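Local coordinates for septation protein imp2 (Schizosaccharomyces pombe, PDB 5C1F), which anchors the cytoskeleton to membrane phospholipids through this F-BAR domain and is required for normal septation and disassembly of the medial ring, at residues A[58-63]-A[81-86]; A[101-106]-A[219-224]. All coordinates share one frame; numbering follows the deposited sequence.

Interaction 1. Residues A[58-63]-A[81-86]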
ATOM      1  N   LEU A  58     -12.194  -1.583   2.292  1.00 28.84           N
ATOM      2  CA  LEU A  58     -12.674  -0.221   2.100  1.00 27.11           C
ATOM      3  C   LEU A  58     -13.600  -0.123   0.893  1.00 33.76           C
ATOM      4  O   LEU A  58     -14.561   0.645   0.898  1.00 33.58           O
ATOM      5  CB  LEU A  58     -11.492   0.737   1.935  1.00 25.32           C
ATOM      6  CG  LEU A  58     -11.820   2.178   1.543  1.00 28.87           C
ATOM      7  CD1 LEU A  58     -12.684   2.845   2.602  1.00 25.14           C
ATOM      8  CD2 LEU A  58     -10.545   2.973   1.304  1.00 29.30           C
ATOM      9  N   SER A  59     -13.306  -0.912  -0.135  1.00 34.64           N
ATOM     10  CA  SER A  59     -14.097  -0.915  -1.361  1.00 31.13           C
ATOM     11  C   SER A  59     -15.488  -1.498  -1.144  1.00 29.25           C
ATOM     12  O   SER A  59     -16.402  -1.243  -1.929  1.00 30.23           O
ATOM     13  CB  SER A  59     -13.375  -1.702  -2.454  1.00 32.67           C
ATOM     14  OG  SER A  59     -12.087  -1.166  -2.686  1.00 43.81           O
ATOM     15  N   ARG A  60     -15.640  -2.282  -0.079  1.00 30.92           N
ATOM     16  CA  ARG A  60     -16.916  -2.911   0.256  1.00 35.31           C
ATOM     17  C   ARG A  60     -17.852  -1.939   0.945  1.00 39.63           C
ATOM     18  O   ARG A  60     -18.963  -2.305   1.331  1.00 49.63           O
ATOM     19  CB  ARG A  60     -16.704  -4.124   1.161  1.00 38.44           C
ATOM     20  CG  ARG A  60     -15.834  -5.193   0.554  1.00 42.84           C
ATOM     21  CD  ARG A  60     -16.471  -5.776  -0.692  1.00 42.23           C
ATOM     22  NE  ARG A  60     -15.447  -6.305  -1.585  1.00 47.24           N
ATOM     23  CZ  ARG A  60     -15.014  -5.678  -2.672  1.00 46.62           C
ATOM     24  NH1 ARG A  60     -15.533  -4.507  -3.017  1.00 35.39           N
ATOM     25  NH2 ARG A  60     -14.070  -6.229  -3.424  1.00 57.41           N
ATOM     26  N   THR A  61     -17.393  -0.705   1.118  1.00 36.15           N
ATOM     27  CA  THR A  61     -18.196   0.309   1.779  1.00 37.50           C
ATOM     28  C   THR A  61     -19.487   0.531   1.015  1.00 28.07           C
ATOM     29  O   THR A  61     -19.479   0.710  -0.200  1.00 28.42           O
ATOM     30  CB  THR A  61     -17.440   1.645   1.911  1.00 38.97           C
ATOM     31  OG1 THR A  61     -16.271   1.452   2.717  1.00 42.52           O
ATOM     32  CG2 THR A  61     -18.324   2.700   2.561  1.00 33.87           C
ATOM     33  N   THR A  62     -20.599   0.489   1.736  1.00 29.14           N
ATOM     34  CA  THR A  62     -21.894   0.766   1.145  1.00 31.61           C
ATOM     35  C   THR A  62     -22.278   2.205   1.445  1.00 33.84           C
ATOM     36  O   THR A  62     -22.230   2.645   2.593  1.00 30.75           O
ATOM     37  CB  THR A  62     -22.980  -0.189   1.675  1.00 36.89           C
ATOM     38  OG1 THR A  62     -23.260   0.112   3.048  1.00 44.92           O
ATOM     39  CG2 THR A  62     -22.520  -1.634   1.558  1.00 34.21           C
ATOM     40  N   PHE A  63     -22.630   2.940   0.399  1.00 39.55           N
ATOM     41  CA  PHE A  63     -23.105   4.307   0.548  1.00 38.44           C
ATOM     42  C   PHE A  63     -24.627   4.334   0.527  1.00 40.37           C
ATOM     43  O   PHE A  63     -25.262   3.391   0.055  1.00 41.81           O
ATOM     44  CB  PHE A  63     -22.550   5.197  -0.562  1.00 37.82           C
ATOM     45  CG  PHE A  63     -21.095   5.532  -0.407  1.00 39.91           C
ATOM     46  CD1 PHE A  63     -20.116   4.696  -0.918  1.00 36.80           C
ATOM     47  CD2 PHE A  63     -20.706   6.693   0.238  1.00 41.91           C
ATOM     48  CE1 PHE A  63     -18.777   5.010  -0.781  1.00 36.47           C
ATOM     49  CE2 PHE A  63     -19.371   7.011   0.379  1.00 43.29           C
ATOM     50  CZ  PHE A  63     -18.404   6.168  -0.133  1.00 38.44           C
ATOM     51  N   GLU A  81     -12.973   1.511  -8.822  1.00 17.69           N
ATOM     52  CA  GLU A  81     -11.586   1.644  -9.248  1.00 17.47           C
ATOM     53  C   GLU A  81     -10.624   1.528  -8.072  1.00 22.05           C
ATOM     54  O   GLU A  81      -9.482   1.096  -8.241  1.00 20.16           O
ATOM     55  CB  GLU A  81     -11.366   2.962  -9.999  1.00 17.49           C
ATOM     56  CG  GLU A  81     -11.998   3.001 -11.395  1.00 18.19           C
ATOM     57  CD  GLU A  81     -11.467   1.917 -12.339  1.00 25.46           C
ATOM     58  OE1 GLU A  81     -10.437   1.280 -12.026  1.00 22.37           O
ATOM     59  OE2 GLU A  81     -12.085   1.704 -13.405  1.00 27.51           O
ATOM     60  N   VAL A  82     -11.085   1.906  -6.882  1.00 20.67           N
ATOM     61  CA  VAL A  82     -10.318   1.659  -5.666  1.00 16.61           C
ATOM     62  C   VAL A  82     -10.249   0.148  -5.436  1.00 33.33           C
ATOM     63  O   VAL A  82      -9.228  -0.380  -4.982  1.00 16.80           O
ATOM     64  CB  VAL A  82     -10.936   2.381  -4.446  1.00 16.63           C
ATOM     65  CG1 VAL A  82     -10.403   1.812  -3.138  1.00 16.76           C
ATOM     66  CG2 VAL A  82     -10.671   3.878  -4.529  1.00 16.46           C
ATOM     67  N   ASP A  83     -11.331  -0.547  -5.784  1.00 17.35           N
ATOM     68  CA  ASP A  83     -11.371  -2.004  -5.709  1.00 17.87           C
ATOM     69  C   ASP A  83     -10.394  -2.617  -6.710  1.00 24.88           C
ATOM     70  O   ASP A  83      -9.706  -3.589  -6.396  1.00 23.13           O
ATOM     71  CB  ASP A  83     -12.790  -2.517  -5.966  1.00 29.43           C
ATOM     72  CG  ASP A  83     -12.980  -3.961  -5.529  1.00 33.46           C
ATOM     73  OD1 ASP A  83     -12.176  -4.457  -4.712  1.00 34.17           O
ATOM     74  OD2 ASP A  83     -13.948  -4.596  -5.997  1.00 34.30           O
ATOM     75  N   ASN A  84     -10.329  -2.046  -7.910  1.00 18.89           N
ATOM     76  CA  ASN A  84      -9.383  -2.516  -8.920  1.00 19.41           C
ATOM     77  C   ASN A  84      -7.942  -2.322  -8.463  1.00 19.28           C
ATOM     78  O   ASN A  84      -7.065  -3.127  -8.765  1.00 18.47           O
ATOM     79  CB  ASN A  84      -9.609  -1.802 -10.252  1.00 18.26           C
ATOM     80  CG  ASN A  84     -10.791  -2.359 -11.013  1.00 29.83           C
ATOM     81  OD1 ASN A  84     -11.160  -3.523 -10.840  1.00 28.48           O
ATOM     82  ND2 ASN A  84     -11.392  -1.533 -11.863  1.00 25.75           N
ATOM     83  N   MET A  85      -7.706  -1.245  -7.727  1.00 22.50           N
ATOM     84  CA  MET A  85      -6.386  -1.000  -7.177  1.00 22.87           C
ATOM     85  C   MET A  85      -6.063  -2.032  -6.096  1.00 22.50           C
ATOM     86  O   MET A  85      -4.936  -2.516  -6.012  1.00 22.77           O
ATOM     87  CB  MET A  85      -6.293   0.424  -6.629  1.00 16.33           C
ATOM     88  CG  MET A  85      -6.225   1.483  -7.725  1.00 27.20           C
ATOM     89  SD  MET A  85      -5.992   3.160  -7.100  1.00 23.46           S
ATOM     90  CE  MET A  85      -7.580   3.889  -7.476  1.00 16.42           C
ATOM     91  N   ALA A  86      -7.062  -2.384  -5.292  1.00 17.52           N
ATOM     92  CA  ALA A  86      -6.905  -3.421  -4.275  1.00 17.27           C
ATOM     93  C   ALA A  86      -6.540  -4.767  -4.900  1.00 17.69           C
ATOM     94  O   ALA A  86      -5.602  -5.426  -4.458  1.00 25.77           O
ATOM     95  CB  ALA A  86      -8.179  -3.553  -3.445  1.00 17.71           C
TER
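Ser-59 and Asp-83 bring the two backbones to 5.2 Å between their CA atoms, where residues 58-63, at the end of helix 18-59, come up beside helix 69-155 and touch it through Ser-59 and Arg-60. So near an approach suits a small residue, and Ser-59 supplies one: its OG lies 3.2 Å from Asp-83 CA and also rests against CG1 of Val-82. The hydroxyl is hydrogen-bonded within its own helix, to Met-55 O, so toward Asp-83 it serves as a compact packing group.

Arg-60, the next residue, carries the salt bridge. A bend at chi2 (-63°) brings its guanidinium over to Asp-83, where NH2 meets both carboxylate oxygens, at 2.9 Å from OD1 and 3.0 Å from OD2, each on its syn side but about 30° out of the carboxylate plane. NH1 adds a weak, longer bond to OD2. The guanidinium and carboxylate planes stand nearly perpendicular, so a single nitrogen straddles the two oxygens in place of the flat, two-nitrogen pairing. With CG anti to its backbone N (chi1 -164°), Asp-83 holds the carboxylate out toward Arg-60. With an alanine here the carboxylate is gone, and the Arg-60 guanidinium would probably lose its charged mate in this contact and be freer to turn.

Lys-79 NZ is hydrogen-bonded to Ser-59 O. Next to Asp-83 in sequence, Val-82 packs on Met-55 of helix 18-59 and on Phe-229 of the second subunit, while Glu-81 turns to helix 162-252 and forms a salt bridge with Arg-246.

Interaction 2. Residues A[101-106]-A[219-224]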
ATOM      1  N   GLU A 101      10.448 -13.141  -2.655  1.00 24.02           N
ATOM      2  CA  GLU A 101      10.742 -13.828  -1.398  1.00 28.44           C
ATOM      3  C   GLU A 101      11.100 -15.303  -1.583  1.00 28.78           C
ATOM      4  O   GLU A 101      12.156 -15.752  -1.137  1.00 27.22           O
ATOM      5  CB  GLU A 101       9.558 -13.724  -0.439  1.00 25.53           C
ATOM      6  CG  GLU A 101       9.686 -14.618   0.791  1.00 24.63           C
ATOM      7  CD  GLU A 101       8.417 -14.654   1.622  1.00 31.64           C
ATOM      8  OE1 GLU A 101       7.453 -13.935   1.281  1.00 30.68           O
ATOM      9  OE2 GLU A 101       8.382 -15.404   2.619  1.00 34.18           O
ATOM     10  N   ASN A 102      10.219 -16.052  -2.240  1.00 27.57           N
ATOM     11  CA  ASN A 102      10.427 -17.487  -2.415  1.00 30.30           C
ATOM     12  C   ASN A 102      11.615 -17.816  -3.313  1.00 28.13           C
ATOM     13  O   ASN A 102      12.107 -18.942  -3.305  1.00 33.57           O
ATOM     14  CB  ASN A 102       9.164 -18.146  -2.971  1.00 34.47           C
ATOM     15  CG  ASN A 102       8.043 -18.209  -1.949  1.00 50.66           C
ATOM     16  OD1 ASN A 102       8.279 -18.092  -0.745  1.00 55.03           O
ATOM     17  ND2 ASN A 102       6.816 -18.396  -2.425  1.00 55.45           N
ATOM     18  N   ALA A 103      12.070 -16.836  -4.088  1.00 28.17           N
ATOM     19  CA  ALA A 103      13.248 -17.024  -4.929  1.00 26.08           C
ATOM     20  C   ALA A 103      14.480 -17.238  -4.057  1.00 27.25           C
ATOM     21  O   ALA A 103      15.342 -18.054  -4.380  1.00 32.01           O
ATOM     22  CB  ALA A 103      13.446 -15.835  -5.859  1.00 21.50           C
ATOM     23  N   PHE A 104      14.551 -16.504  -2.949  1.00 28.46           N
ATOM     24  CA  PHE A 104      15.621 -16.689  -1.973  1.00 31.28           C
ATOM     25  C   PHE A 104      15.497 -18.045  -1.296  1.00 30.26           C
ATOM     26  O   PHE A 104      16.501 -18.692  -0.997  1.00 30.78           O
ATOM     27  CB  PHE A 104      15.601 -15.582  -0.916  1.00 28.23           C
ATOM     28  CG  PHE A 104      15.826 -14.210  -1.473  1.00 29.57           C
ATOM     29  CD1 PHE A 104      17.107 -13.760  -1.745  1.00 26.47           C
ATOM     30  CD2 PHE A 104      14.756 -13.366  -1.725  1.00 26.68           C
ATOM     31  CE1 PHE A 104      17.318 -12.496  -2.262  1.00 28.85           C
ATOM     32  CE2 PHE A 104      14.960 -12.103  -2.241  1.00 22.32           C
ATOM     33  CZ  PHE A 104      16.244 -11.666  -2.509  1.00 25.84           C
ATOM     34  N   THR A 105      14.258 -18.464  -1.051  1.00 27.88           N
ATOM     35  CA  THR A 105      13.988 -19.750  -0.416  1.00 29.32           C
ATOM     36  C   THR A 105      14.447 -20.900  -1.305  1.00 32.55           C
ATOM     37  O   THR A 105      15.087 -21.841  -0.836  1.00 36.72           O
ATOM     38  CB  THR A 105      12.491 -19.922  -0.096  1.00 30.78           C
ATOM     39  OG1 THR A 105      12.069 -18.891   0.805  1.00 33.09           O
ATOM     40  CG2 THR A 105      12.233 -21.281   0.540  1.00 26.41           C
ATOM     41  N   ARG A 106      14.122 -20.805  -2.593  0.65 30.72           N
ATOM     42  CA  ARG A 106      14.513 -21.817  -3.567  0.65 30.60           C
ATOM     43  C   ARG A 106      16.027 -21.822  -3.772  0.65 31.25           C
ATOM     44  O   ARG A 106      16.618 -22.857  -4.070  0.65 35.62           O
ATOM     45  CB  ARG A 106      13.789 -21.592  -4.902  0.65 25.40           C
ATOM     46  CG  ARG A 106      12.272 -21.785  -4.823  0.65 32.76           C
ATOM     47  CD  ARG A 106      11.589 -21.688  -6.190  0.65 30.67           C
ATOM     48  NE  ARG A 106      11.721 -20.365  -6.798  0.65 33.92           N
ATOM     49  CZ  ARG A 106      10.796 -19.409  -6.742  0.65 32.22           C
ATOM     50  NH1 ARG A 106      11.015 -18.243  -7.331  0.65 29.66           N
ATOM     51  NH2 ARG A 106       9.651 -19.618  -6.104  0.65 24.18           N
ATOM     52  N   ARG A 219      25.627 -13.675  -7.630  1.00 26.16           N
ATOM     53  CA  ARG A 219      25.535 -12.238  -7.829  1.00 29.59           C
ATOM     54  C   ARG A 219      24.546 -11.891  -8.936  1.00 32.84           C
ATOM     55  O   ARG A 219      23.826 -10.896  -8.839  1.00 29.62           O
ATOM     56  CB  ARG A 219      26.919 -11.657  -8.129  1.00 31.28           C
ATOM     57  CG  ARG A 219      27.885 -11.823  -6.964  1.00 29.44           C
ATOM     58  CD  ARG A 219      29.188 -11.073  -7.170  1.00 31.38           C
ATOM     59  NE  ARG A 219      30.049 -11.193  -5.997  1.00 37.29           N
ATOM     60  CZ  ARG A 219      30.172 -10.263  -5.056  1.00 36.88           C
ATOM     61  NH1 ARG A 219      29.500  -9.123  -5.152  1.00 32.85           N
ATOM     62  NH2 ARG A 219      30.976 -10.470  -4.021  1.00 38.28           N
ATOM     63  N   HIS A 220      24.506 -12.710  -9.982  1.00 31.85           N
ATOM     64  CA  HIS A 220      23.503 -12.536 -11.026  1.00 29.14           C
ATOM     65  C   HIS A 220      22.111 -12.769 -10.453  1.00 27.94           C
ATOM     66  O   HIS A 220      21.167 -12.050 -10.780  1.00 25.44           O
ATOM     67  CB  HIS A 220      23.757 -13.481 -12.199  1.00 33.74           C
ATOM     68  CG  HIS A 220      24.847 -13.026 -13.120  1.00 41.21           C
ATOM     69  ND1 HIS A 220      24.722 -11.918 -13.928  1.00 43.99           N
ATOM     70  CD2 HIS A 220      26.076 -13.539 -13.368  1.00 40.12           C
ATOM     71  CE1 HIS A 220      25.831 -11.762 -14.633  1.00 46.97           C
ATOM     72  NE2 HIS A 220      26.668 -12.731 -14.311  1.00 44.17           N
ATOM     73  N   PHE A 221      21.995 -13.776  -9.592  1.00 24.49           N
ATOM     74  CA  PHE A 221      20.719 -14.096  -8.965  1.00 26.65           C
ATOM     75  C   PHE A 221      20.192 -12.921  -8.142  1.00 31.46           C
ATOM     76  O   PHE A 221      19.045 -12.505  -8.303  1.00 36.53           O
ATOM     77  CB  PHE A 221      20.848 -15.338  -8.080  1.00 26.39           C
ATOM     78  CG  PHE A 221      19.716 -15.502  -7.107  1.00 30.88           C
ATOM     79  CD1 PHE A 221      18.478 -15.959  -7.533  1.00 28.96           C
ATOM     80  CD2 PHE A 221      19.884 -15.186  -5.767  1.00 28.58           C
ATOM     81  CE1 PHE A 221      17.430 -16.102  -6.637  1.00 26.92           C
ATOM     82  CE2 PHE A 221      18.840 -15.325  -4.868  1.00 23.88           C
ATOM     83  CZ  PHE A 221      17.612 -15.783  -5.304  1.00 25.08           C
ATOM     84  N   LEU A 222      21.037 -12.388  -7.266  1.00 28.36           N
ATOM     85  CA  LEU A 222      20.634 -11.299  -6.382  1.00 31.43           C
ATOM     86  C   LEU A 222      20.234 -10.046  -7.160  1.00 26.81           C
ATOM     87  O   LEU A 222      19.273  -9.370  -6.795  1.00 24.30           O
ATOM     88  CB  LEU A 222      21.754 -10.977  -5.389  1.00 20.17           C
ATOM     89  CG  LEU A 222      21.950 -12.040  -4.304  1.00 22.53           C
ATOM     90  CD1 LEU A 222      23.082 -11.677  -3.352  1.00 21.61           C
ATOM     91  CD2 LEU A 222      20.655 -12.258  -3.538  1.00 19.71           C
ATOM     92  N   LYS A 223      20.962  -9.747  -8.232  1.00 24.03           N
ATOM     93  CA  LYS A 223      20.620  -8.616  -9.093  1.00 26.28           C
ATOM     94  C   LYS A 223      19.258  -8.797  -9.769  1.00 28.02           C
ATOM     95  O   LYS A 223      18.444  -7.874  -9.797  1.00 27.06           O
ATOM     96  CB  LYS A 223      21.699  -8.405 -10.159  1.00 25.79           C
ATOM     97  CG  LYS A 223      22.991  -7.789  -9.640  1.00 31.35           C
ATOM     98  CD  LYS A 223      24.000  -7.609 -10.769  1.00 34.21           C
ATOM     99  CE  LYS A 223      23.417  -6.779 -11.902  1.00 34.83           C
ATOM    100  NZ  LYS A 223      24.327  -6.719 -13.083  1.00 37.91           N
ATOM    101  N   SER A 224      19.016  -9.988 -10.313  1.00 25.95           N
ATOM    102  CA  SER A 224      17.779 -10.258 -11.045  1.00 24.55           C
ATOM    103  C   SER A 224      16.553 -10.194 -10.139  1.00 23.29           C
ATOM    104  O   SER A 224      15.502  -9.703 -10.546  1.00 22.73           O
ATOM    105  CB  SER A 224      17.844 -11.627 -11.731  1.00 26.08           C
ATOM    106  OG  SER A 224      17.879 -12.677 -10.779  1.00 31.95           O
TER
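Segments 101-106 of helix 69-155 and 219-224 of helix 162-252 run antiparallel, their directions 164° apart, with an axis separation of 11.1 Å and with Phe-104 facing Leu-222 at 8.6 Å between CA atoms. At that spacing large side chains must bridge the gap, and Phe-221 reaches across to touch the backbone of the other helix. Its CG lies anti to the backbone N (chi1 163°), which sends the ring across to segment 101-106, where CZ comes 3.3 Å from the backbone O of Ala-103. The small methyl of Ala-103 is consistent with so close an approach, its CB lying 4.1 Å from CE1 of Phe-221.

Phe-221 also turns an edge toward the face of Phe-104 in an offset edge-to-face pair, centroids 5.7 Å apart and planes at 81°. Such pairing of long antiparallel helices builds the elongated helical bundle of an F-BAR domain, and helix 18-59 joins it here through Leu-37, which packs on both Phe-104 and Leu-222. The branched end of Leu-222 meets the Phe-104 ring at its edge, CD2 lying 3.6 Å from CE1. Tyr-107, one residue past segment 101-106, stacks its ring with Phe-221, whereas Arg-219, on helix 162-252, forms a salt bridge with Asp-259 of the second subunit.

Interactions 1 and 2 share helix 69-155, which pairs first with the end of helix 18-59 and, further along, with helix 162-252. Their centres lie 34 Å apart and their nearest atoms about 17 Å, so the two do not touch and are joined through the rod of the bundle. They differ in chemistry: residues 58-63 and 81-86 meet through a salt bridge and the close packing of a serine, residues 101-106 and 219-224 through aromatic and aliphatic side chains. The centre of interaction 2 lies about 5 Å from the centre of the chain, that of interaction 1 about 32 Å. Both border the second subunit, placing them beside the interface of the F-BAR dimer.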